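Local coordinates for protein AT-less polyketide synthase (Streptomyces platensis subsp. rosaceus, PDB 4QYR) that is a ketosynthase domain of an AT-less type I polyketide synthase that probably joins acyl units held on carrier protein during isomigrastatin biosynthesis, at residues 68-73 / 602-607; 298-303 / 415-420. One frame throughout, in Å; residues are numbered along the deposited sequence.

Contact 1: 68-73 / 602-607; sequences EGVDRF and RYWVPA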
ATOM      1  N   GLU A  68     -23.549  -0.072 -14.435  1.00 47.50           N
ATOM      2  CA  GLU A  68     -24.750   0.732 -14.346  1.00 55.67           C
ATOM      3  C   GLU A  68     -25.052   1.075 -12.890  1.00 53.48           C
ATOM      4  O   GLU A  68     -24.928   0.222 -11.999  1.00 54.76           O
ATOM      5  CB  GLU A  68     -25.932   0.019 -14.989  1.00 69.15           C
ATOM      6  CG  GLU A  68     -26.569   0.851 -16.093  1.00 85.04           C
ATOM      7  CD  GLU A  68     -26.851   2.294 -15.657  1.00 95.86           C
ATOM      8  OE1 GLU A  68     -27.365   2.498 -14.532  1.00 99.24           O
ATOM      9  OE2 GLU A  68     -26.551   3.228 -16.441  1.00 99.17           O
ATOM     10  N   GLY A  69     -25.419   2.333 -12.646  1.00 47.85           N
ATOM     11  CA  GLY A  69     -25.870   2.745 -11.328  1.00 46.10           C
ATOM     12  C   GLY A  69     -24.743   3.117 -10.396  1.00 45.39           C
ATOM     13  O   GLY A  69     -24.739   2.777  -9.214  1.00 47.51           O
ATOM     14  N   VAL A  70     -23.782   3.832 -10.960  1.00 44.63           N
ATOM     15  CA  VAL A  70     -22.567   4.267 -10.289  1.00 42.66           C
ATOM     16  C   VAL A  70     -22.841   5.424  -9.325  1.00 44.75           C
ATOM     17  O   VAL A  70     -22.080   5.677  -8.385  1.00 48.74           O
ATOM     18  CB  VAL A  70     -21.507   4.665 -11.371  1.00 42.19           C
ATOM     19  CG1 VAL A  70     -20.937   6.048 -11.141  1.00 36.62           C
ATOM     20  CG2 VAL A  70     -20.425   3.593 -11.493  1.00 34.54           C
ATOM     21  N   ASP A  71     -23.949   6.115  -9.551  1.00 43.05           N
ATOM     22  CA  ASP A  71     -24.325   7.225  -8.696  1.00 44.33           C
ATOM     23  C   ASP A  71     -25.237   6.757  -7.570  1.00 45.27           C
ATOM     24  O   ASP A  71     -25.710   7.571  -6.774  1.00 46.53           O
ATOM     25  CB  ASP A  71     -25.014   8.334  -9.500  1.00 47.58           C
ATOM     26  CG  ASP A  71     -26.181   7.832 -10.335  1.00 52.13           C
ATOM     27  OD1 ASP A  71     -26.060   6.753 -10.952  1.00 51.18           O
ATOM     28  OD2 ASP A  71     -27.221   8.533 -10.383  1.00 57.33           O
ATOM     29  N   ARG A  72     -25.485   5.450  -7.503  1.00 41.98           N
ATOM     30  CA  ARG A  72     -26.444   4.922  -6.536  1.00 42.24           C
ATOM     31  C   ARG A  72     -25.717   4.357  -5.326  1.00 43.85           C
ATOM     32  O   ARG A  72     -24.598   3.845  -5.451  1.00 46.63           O
ATOM     33  CB  ARG A  72     -27.330   3.867  -7.187  1.00 39.82           C
ATOM     34  CG  ARG A  72     -27.814   4.281  -8.540  1.00 46.15           C
ATOM     35  CD  ARG A  72     -28.938   5.286  -8.410  1.00 58.28           C
ATOM     36  NE  ARG A  72     -29.097   6.089  -9.617  1.00 66.96           N
ATOM     37  CZ  ARG A  72     -30.257   6.579 -10.037  1.00 70.43           C
ATOM     38  NH1 ARG A  72     -30.306   7.314 -11.145  1.00 72.60           N
ATOM     39  NH2 ARG A  72     -31.365   6.321  -9.355  1.00 69.52           N
ATOM     40  N   PHE A  73     -26.348   4.460  -4.157  1.00 37.49           N
ATOM     41  CA  PHE A  73     -25.699   4.130  -2.885  1.00 39.41           C
ATOM     42  C   PHE A  73     -26.700   4.171  -1.749  1.00 39.95           C
ATOM     43  O   PHE A  73     -27.571   5.040  -1.724  1.00 42.47           O
ATOM     44  CB  PHE A  73     -24.562   5.111  -2.602  1.00 40.23           C
ATOM     45  CG  PHE A  73     -23.830   4.864  -1.307  1.00 38.34           C
ATOM     46  CD1 PHE A  73     -23.272   3.626  -1.035  1.00 34.19           C
ATOM     47  CD2 PHE A  73     -23.668   5.893  -0.379  1.00 39.24           C
ATOM     48  CE1 PHE A  73     -22.572   3.400   0.145  1.00 31.49           C
ATOM     49  CE2 PHE A  73     -22.980   5.675   0.806  1.00 39.01           C
ATOM     50  CZ  PHE A  73     -22.431   4.414   1.067  1.00 37.44           C
ATOM     51  N   ARG A 602     -29.832   8.216  -5.241  1.00 55.55           N
ATOM     52  CA  ARG A 602     -28.846   8.910  -6.072  1.00 48.04           C
ATOM     53  C   ARG A 602     -27.989   9.917  -5.291  1.00 47.46           C
ATOM     54  O   ARG A 602     -28.503  10.863  -4.692  1.00 49.03           O
ATOM     55  CB  ARG A 602     -29.542   9.628  -7.226  1.00 50.28           C
ATOM     56  CG  ARG A 602     -28.589  10.452  -8.061  1.00 52.21           C
ATOM     57  CD  ARG A 602     -29.298  11.586  -8.779  1.00 56.21           C
ATOM     58  NE  ARG A 602     -28.400  12.576  -9.386  1.00 55.50           N
ATOM     59  CZ  ARG A 602     -27.550  12.329 -10.380  1.00 54.61           C
ATOM     60  NH1 ARG A 602     -27.436  11.102 -10.887  1.00 53.15           N
ATOM     61  NH2 ARG A 602     -26.802  13.312 -10.867  1.00 51.93           N
ATOM     62  N   TYR A 603     -26.676   9.721  -5.304  1.00 48.01           N
ATOM     63  CA  TYR A 603     -25.761  10.684  -4.684  1.00 44.86           C
ATOM     64  C   TYR A 603     -24.688  11.083  -5.680  1.00 47.43           C
ATOM     65  O   TYR A 603     -23.760  10.314  -5.959  1.00 42.85           O
ATOM     66  CB  TYR A 603     -25.127  10.116  -3.408  1.00 43.18           C
ATOM     67  CG  TYR A 603     -26.136   9.813  -2.327  1.00 44.12           C
ATOM     68  CD1 TYR A 603     -26.490  10.779  -1.393  1.00 45.51           C
ATOM     69  CD2 TYR A 603     -26.747   8.569  -2.251  1.00 43.78           C
ATOM     70  CE1 TYR A 603     -27.416  10.513  -0.405  1.00 54.81           C
ATOM     71  CE2 TYR A 603     -27.684   8.294  -1.267  1.00 50.29           C
ATOM     72  CZ  TYR A 603     -28.018   9.269  -0.345  1.00 54.38           C
ATOM     73  OH  TYR A 603     -28.956   9.005   0.639  1.00 57.63           O
ATOM     74  N   TRP A 604     -24.833  12.283  -6.231  1.00 45.71           N
ATOM     75  CA  TRP A 604     -23.873  12.784  -7.196  1.00 50.97           C
ATOM     76  C   TRP A 604     -23.331  14.148  -6.761  1.00 54.53           C
ATOM     77  O   TRP A 604     -23.492  14.563  -5.608  1.00 54.88           O
ATOM     78  CB  TRP A 604     -24.512  12.861  -8.588  1.00 46.83           C
ATOM     79  CG  TRP A 604     -23.524  12.803  -9.724  1.00 45.97           C
ATOM     80  CD1 TRP A 604     -23.292  13.770 -10.665  1.00 54.46           C
ATOM     81  CD2 TRP A 604     -22.616  11.734 -10.018  1.00 43.75           C
ATOM     82  NE1 TRP A 604     -22.303  13.362 -11.531  1.00 45.97           N
ATOM     83  CE2 TRP A 604     -21.871  12.117 -11.153  1.00 43.81           C
ATOM     84  CE3 TRP A 604     -22.347  10.492  -9.418  1.00 41.84           C
ATOM     85  CZ2 TRP A 604     -20.885  11.302 -11.707  1.00 42.04           C
ATOM     86  CZ3 TRP A 604     -21.375   9.679  -9.974  1.00 40.11           C
ATOM     87  CH2 TRP A 604     -20.655  10.087 -11.105  1.00 40.22           C
ATOM     88  N   VAL A 605     -22.669  14.830  -7.688  1.00 55.59           N
ATOM     89  CA  VAL A 605     -22.070  16.124  -7.423  1.00 54.66           C
ATOM     90  C   VAL A 605     -23.136  17.142  -7.027  1.00 57.95           C
ATOM     91  O   VAL A 605     -24.146  17.292  -7.717  1.00 62.33           O
ATOM     92  CB  VAL A 605     -21.287  16.617  -8.655  1.00 54.10           C
ATOM     93  CG1 VAL A 605     -20.742  18.025  -8.437  1.00 53.79           C
ATOM     94  CG2 VAL A 605     -20.168  15.632  -8.988  1.00 49.31           C
ATOM     95  N   PRO A 606     -22.917  17.832  -5.896  1.00 57.45           N
ATOM     96  CA  PRO A 606     -23.840  18.849  -5.387  1.00 58.98           C
ATOM     97  C   PRO A 606     -23.865  20.118  -6.231  1.00 54.62           C
ATOM     98  O   PRO A 606     -22.962  20.353  -7.032  1.00 54.01           O
ATOM     99  CB  PRO A 606     -23.298  19.141  -3.981  1.00 51.90           C
ATOM    100  CG  PRO A 606     -21.887  18.790  -4.045  1.00 60.62           C
ATOM    101  CD  PRO A 606     -21.784  17.621  -4.982  1.00 57.74           C
ATOM    102  N   ALA A 607     -24.903  20.927  -6.035  1.00 68.06           N
ATOM    103  CA  ALA A 607     -25.090  22.153  -6.791  1.00 59.74           C
ATOM    104  C   ALA A 607     -24.576  23.357  -6.025  1.00 64.70           C
ATOM    105  O   ALA A 607     -23.584  23.973  -6.421  1.00 68.08           O
ATOM    106  CB  ALA A 607     -26.541  22.327  -7.129  1.00 62.32           C
TER
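Asp71 and Arg602 meet where the two-stranded antiparallel pair of 72-73 and 601-602 ties the C-terminal tail to the N-terminal part of the ketosynthase, consistent with the linker that wraps back over the catalytic domain in related synthases. Asp71 OD2 lies 2.6 Å from Arg602 NH1, a salt bridge whose hydrogen bond is bent and weak, with the carboxylate and guanidinium planes 68° apart. The same carboxylate reaches Arg72, the next residue in the chain, NE to OD2 at 3.2 Å, so one acid stands between two arginines and probably eases the repulsion of their like charges. With CG anti to the backbone N (chi1 176°), Arg602 brings CG to 3.3 Å from Asp71 OD2, while Arg602 CB sits over the centre of the Arg72 guanidinium. The backbones join through one straight bond, Tyr603 N to Asp71 O at 2.8 Å. Outside this polar group, the six-membered part of the Trp604 indole meets Asp71 CB through CE3 at 3.4 Å and Val70 CG1 through CZ3 at 3.8 Å, both obliquely. Tyr603 rests on helix 82-86 and Phe73 on helix 90-106, with Arg82 binding Arg602 O; a glycerol, probably from crystallisation, binds Asp71 OD1. At the far end the Tyr603 ring has Phe73 O at its edge, near its plane, with Tyr603 CE2 3.3 Å from Phe73 O.

Contact 2: 298-303 / 415-420; sequences DSIGYV and PLRAGV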
ATOM      1  N   ASP A 298       3.015 -29.025 -15.054  1.00 60.21           N
ATOM      2  CA  ASP A 298       2.161 -29.947 -15.790  1.00 56.38           C
ATOM      3  C   ASP A 298       0.785 -29.973 -15.168  1.00 64.79           C
ATOM      4  O   ASP A 298      -0.155 -30.532 -15.727  1.00 69.40           O
ATOM      5  CB  ASP A 298       2.734 -31.357 -15.787  1.00 65.95           C
ATOM      6  CG  ASP A 298       4.001 -31.476 -16.601  1.00 73.57           C
ATOM      7  OD1 ASP A 298       4.283 -30.563 -17.411  1.00 76.61           O
ATOM      8  OD2 ASP A 298       4.715 -32.492 -16.434  1.00 77.71           O
ATOM      9  N   SER A 299       0.695 -29.386 -13.983  1.00 60.84           N
ATOM     10  CA  SER A 299      -0.501 -29.365 -13.160  1.00 54.74           C
ATOM     11  C   SER A 299      -1.422 -28.186 -13.454  1.00 50.90           C
ATOM     12  O   SER A 299      -2.587 -28.191 -13.063  1.00 49.70           O
ATOM     13  CB  SER A 299      -0.061 -29.376 -11.688  1.00 52.76           C
ATOM     14  OG  SER A 299      -1.002 -28.774 -10.829  1.00 54.16           O
ATOM     15  N   ILE A 300      -0.909 -27.177 -14.150  1.00 49.03           N
ATOM     16  CA  ILE A 300      -1.723 -26.006 -14.451  1.00 47.73           C
ATOM     17  C   ILE A 300      -2.522 -26.225 -15.728  1.00 51.01           C
ATOM     18  O   ILE A 300      -1.974 -26.664 -16.739  1.00 55.66           O
ATOM     19  CB  ILE A 300      -0.879 -24.738 -14.588  1.00 44.03           C
ATOM     20  CG1 ILE A 300       0.088 -24.606 -13.410  1.00 43.42           C
ATOM     21  CG2 ILE A 300      -1.770 -23.521 -14.696  1.00 41.92           C
ATOM     22  CD1 ILE A 300      -0.537 -24.581 -12.049  1.00 42.24           C
ATOM     23  N   GLY A 301      -3.822 -25.940 -15.667  1.00 50.00           N
ATOM     24  CA  GLY A 301      -4.715 -26.168 -16.791  1.00 49.91           C
ATOM     25  C   GLY A 301      -5.064 -24.917 -17.587  1.00 47.68           C
ATOM     26  O   GLY A 301      -5.325 -24.991 -18.793  1.00 49.20           O
ATOM     27  N   TYR A 302      -5.077 -23.770 -16.912  1.00 44.76           N
ATOM     28  CA  TYR A 302      -5.471 -22.506 -17.527  1.00 42.58           C
ATOM     29  C   TYR A 302      -4.638 -21.365 -16.979  1.00 44.21           C
ATOM     30  O   TYR A 302      -4.237 -21.383 -15.820  1.00 39.50           O
ATOM     31  CB  TYR A 302      -6.954 -22.227 -17.286  1.00 42.01           C
ATOM     32  CG  TYR A 302      -7.456 -20.896 -17.817  1.00 46.76           C
ATOM     33  CD1 TYR A 302      -7.833 -20.755 -19.148  1.00 50.29           C
ATOM     34  CD2 TYR A 302      -7.591 -19.791 -16.985  1.00 46.39           C
ATOM     35  CE1 TYR A 302      -8.314 -19.548 -19.649  1.00 48.07           C
ATOM     36  CE2 TYR A 302      -8.067 -18.570 -17.475  1.00 48.32           C
ATOM     37  CZ  TYR A 302      -8.425 -18.466 -18.815  1.00 51.22           C
ATOM     38  OH  TYR A 302      -8.892 -17.282 -19.332  1.00 55.10           O
ATOM     39  N   VAL A 303      -4.359 -20.374 -17.816  1.00 44.81           N
ATOM     40  CA  VAL A 303      -3.782 -19.137 -17.315  1.00 44.35           C
ATOM     41  C   VAL A 303      -4.613 -17.956 -17.780  1.00 38.00           C
ATOM     42  O   VAL A 303      -4.817 -17.762 -18.976  1.00 39.52           O
ATOM     43  CB  VAL A 303      -2.327 -18.939 -17.766  1.00 44.17           C
ATOM     44  CG1 VAL A 303      -1.875 -17.513 -17.416  1.00 40.30           C
ATOM     45  CG2 VAL A 303      -1.420 -19.973 -17.123  1.00 39.74           C
ATOM     46  N   PRO A 415      -6.468 -31.580  -8.703  1.00 66.21           N
ATOM     47  CA  PRO A 415      -7.571 -30.621  -8.750  1.00 62.38           C
ATOM     48  C   PRO A 415      -7.319 -29.627  -9.875  1.00 59.59           C
ATOM     49  O   PRO A 415      -6.164 -29.426 -10.259  1.00 63.36           O
ATOM     50  CB  PRO A 415      -7.501 -29.932  -7.384  1.00 62.63           C
ATOM     51  CG  PRO A 415      -6.086 -30.163  -6.905  1.00 61.85           C
ATOM     52  CD  PRO A 415      -5.738 -31.519  -7.424  1.00 66.38           C
ATOM     53  N   LEU A 416      -8.371 -29.025 -10.408  1.00 54.09           N
ATOM     54  CA  LEU A 416      -8.192 -27.968 -11.388  1.00 50.83           C
ATOM     55  C   LEU A 416      -7.304 -26.876 -10.804  1.00 48.13           C
ATOM     56  O   LEU A 416      -7.486 -26.477  -9.657  1.00 48.51           O
ATOM     57  CB  LEU A 416      -9.541 -27.389 -11.808  1.00 50.26           C
ATOM     58  CG  LEU A 416     -10.406 -28.140 -12.825  1.00 51.37           C
ATOM     59  CD1 LEU A 416     -10.721 -29.527 -12.366  1.00 54.87           C
ATOM     60  CD2 LEU A 416     -11.687 -27.362 -13.057  1.00 47.08           C
ATOM     61  N   ARG A 417      -6.330 -26.411 -11.576  1.00 48.19           N
ATOM     62  CA  ARG A 417      -5.446 -25.323 -11.135  1.00 45.37           C
ATOM     63  C   ARG A 417      -5.299 -24.275 -12.223  1.00 41.88           C
ATOM     64  O   ARG A 417      -5.465 -24.565 -13.395  1.00 43.04           O
ATOM     65  CB  ARG A 417      -4.065 -25.850 -10.756  1.00 46.06           C
ATOM     66  CG  ARG A 417      -4.076 -26.915  -9.690  1.00 46.63           C
ATOM     67  CD  ARG A 417      -2.729 -26.990  -9.022  1.00 47.56           C
ATOM     68  NE  ARG A 417      -2.690 -28.038  -8.018  1.00 49.67           N
ATOM     69  CZ  ARG A 417      -1.587 -28.668  -7.643  1.00 59.87           C
ATOM     70  NH1 ARG A 417      -0.424 -28.360  -8.205  1.00 61.56           N
ATOM     71  NH2 ARG A 417      -1.647 -29.620  -6.719  1.00 63.02           N
ATOM     72  N   ALA A 418      -4.986 -23.053 -11.841  1.00 39.67           N
ATOM     73  CA  ALA A 418      -4.856 -21.998 -12.824  1.00 38.54           C
ATOM     74  C   ALA A 418      -3.965 -20.882 -12.328  1.00 41.13           C
ATOM     75  O   ALA A 418      -3.782 -20.694 -11.125  1.00 46.59           O
ATOM     76  CB  ALA A 418      -6.204 -21.455 -13.192  1.00 37.43           C
ATOM     77  N   GLY A 419      -3.412 -20.129 -13.267  1.00 40.18           N
ATOM     78  CA  GLY A 419      -2.577 -18.993 -12.928  1.00 35.37           C
ATOM     79  C   GLY A 419      -3.265 -17.723 -13.341  1.00 33.65           C
ATOM     80  O   GLY A 419      -3.974 -17.704 -14.337  1.00 40.01           O
ATOM     81  N   VAL A 420      -3.082 -16.666 -12.563  1.00 32.10           N
ATOM     82  CA  VAL A 420      -3.547 -15.352 -12.969  1.00 30.82           C
ATOM     83  C   VAL A 420      -2.424 -14.345 -12.867  1.00 30.36           C
ATOM     84  O   VAL A 420      -1.730 -14.286 -11.855  1.00 30.13           O
ATOM     85  CB  VAL A 420      -4.717 -14.889 -12.123  1.00 30.91           C
ATOM     86  CG1 VAL A 420      -5.296 -13.604 -12.693  1.00 28.80           C
ATOM     87  CG2 VAL A 420      -5.771 -15.988 -12.056  1.00 30.29           C
TER
HETATM   88  O   HOH W   1      -5.948 -28.542 -13.840  1.00 45.23           O
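The Tyr302 ring has Ala418 CB at its edge, near the ring plane, and the Arg417 guanidinium is met obliquely by Ser299 OG. Tyr302 CB and Ala418 CB are 4.2 Å apart on a shared side of the parallel strands 302-304 and 417-423, part of the mixed sheet of the thiolase fold; the phenol hydroxyl of Tyr302 finds its main partner in Glu304. Arg417 CG is anti to the carbonyl carbon (chi1 -57°), and the chain runs on extended to NE, with Arg417 CD 3.1 Å from Ser299 OG. OG also lies close to NH1, but at an angle too poor for a hydrogen bond, and Glu435 makes a long, weak ion pair with Arg417 NE. The Ile300 and Arg417 side chains cross at about a right angle, Ile300 CD1 touching Arg417 CB at 4.0 Å. Two backbone bonds join the two segments: Gly301 N to Arg417 O at 3.1 Å, the donor standing 42° out of the carbonyl plane, and Gly419 N to Tyr302 O at 3.0 Å, with the donor in the plane of the Tyr302 carbonyl. Gly419 has no side chain, and its O lies 3.3 Å from Val303 CA in a CA-H...O contact. A water accepts from Arg417 N and gives a weak bond to Ser299 O. Beyond the pair, strands 342-345 and 428-435 continue the sheet next to 302-304 and 417-423 respectively; Tyr302 and Ala418 pack on Val366 of helix 358-372, and Val303 on Leu321 and Tyr325 of helix 313-331.

The two contacts share no strand or helix: their centres are 40 Å apart, on opposite sides of the chain's centre, and their nearest atoms are about 23 Å apart. Along the chain, contact 2 is nested within the long span closed by contact 1. Contact 1 is partly buried and near the surface, where a charged cluster and aromatic side chains fasten a returning tail by a short antiparallel pair. Contact 2 is buried, a parallel pairing inside the large mixed sheet, carried by backbone bonds and apolar side chains, with Arg417 as its most covered residue. Both join segments distant in sequence, one across 528 residues and the other across 111.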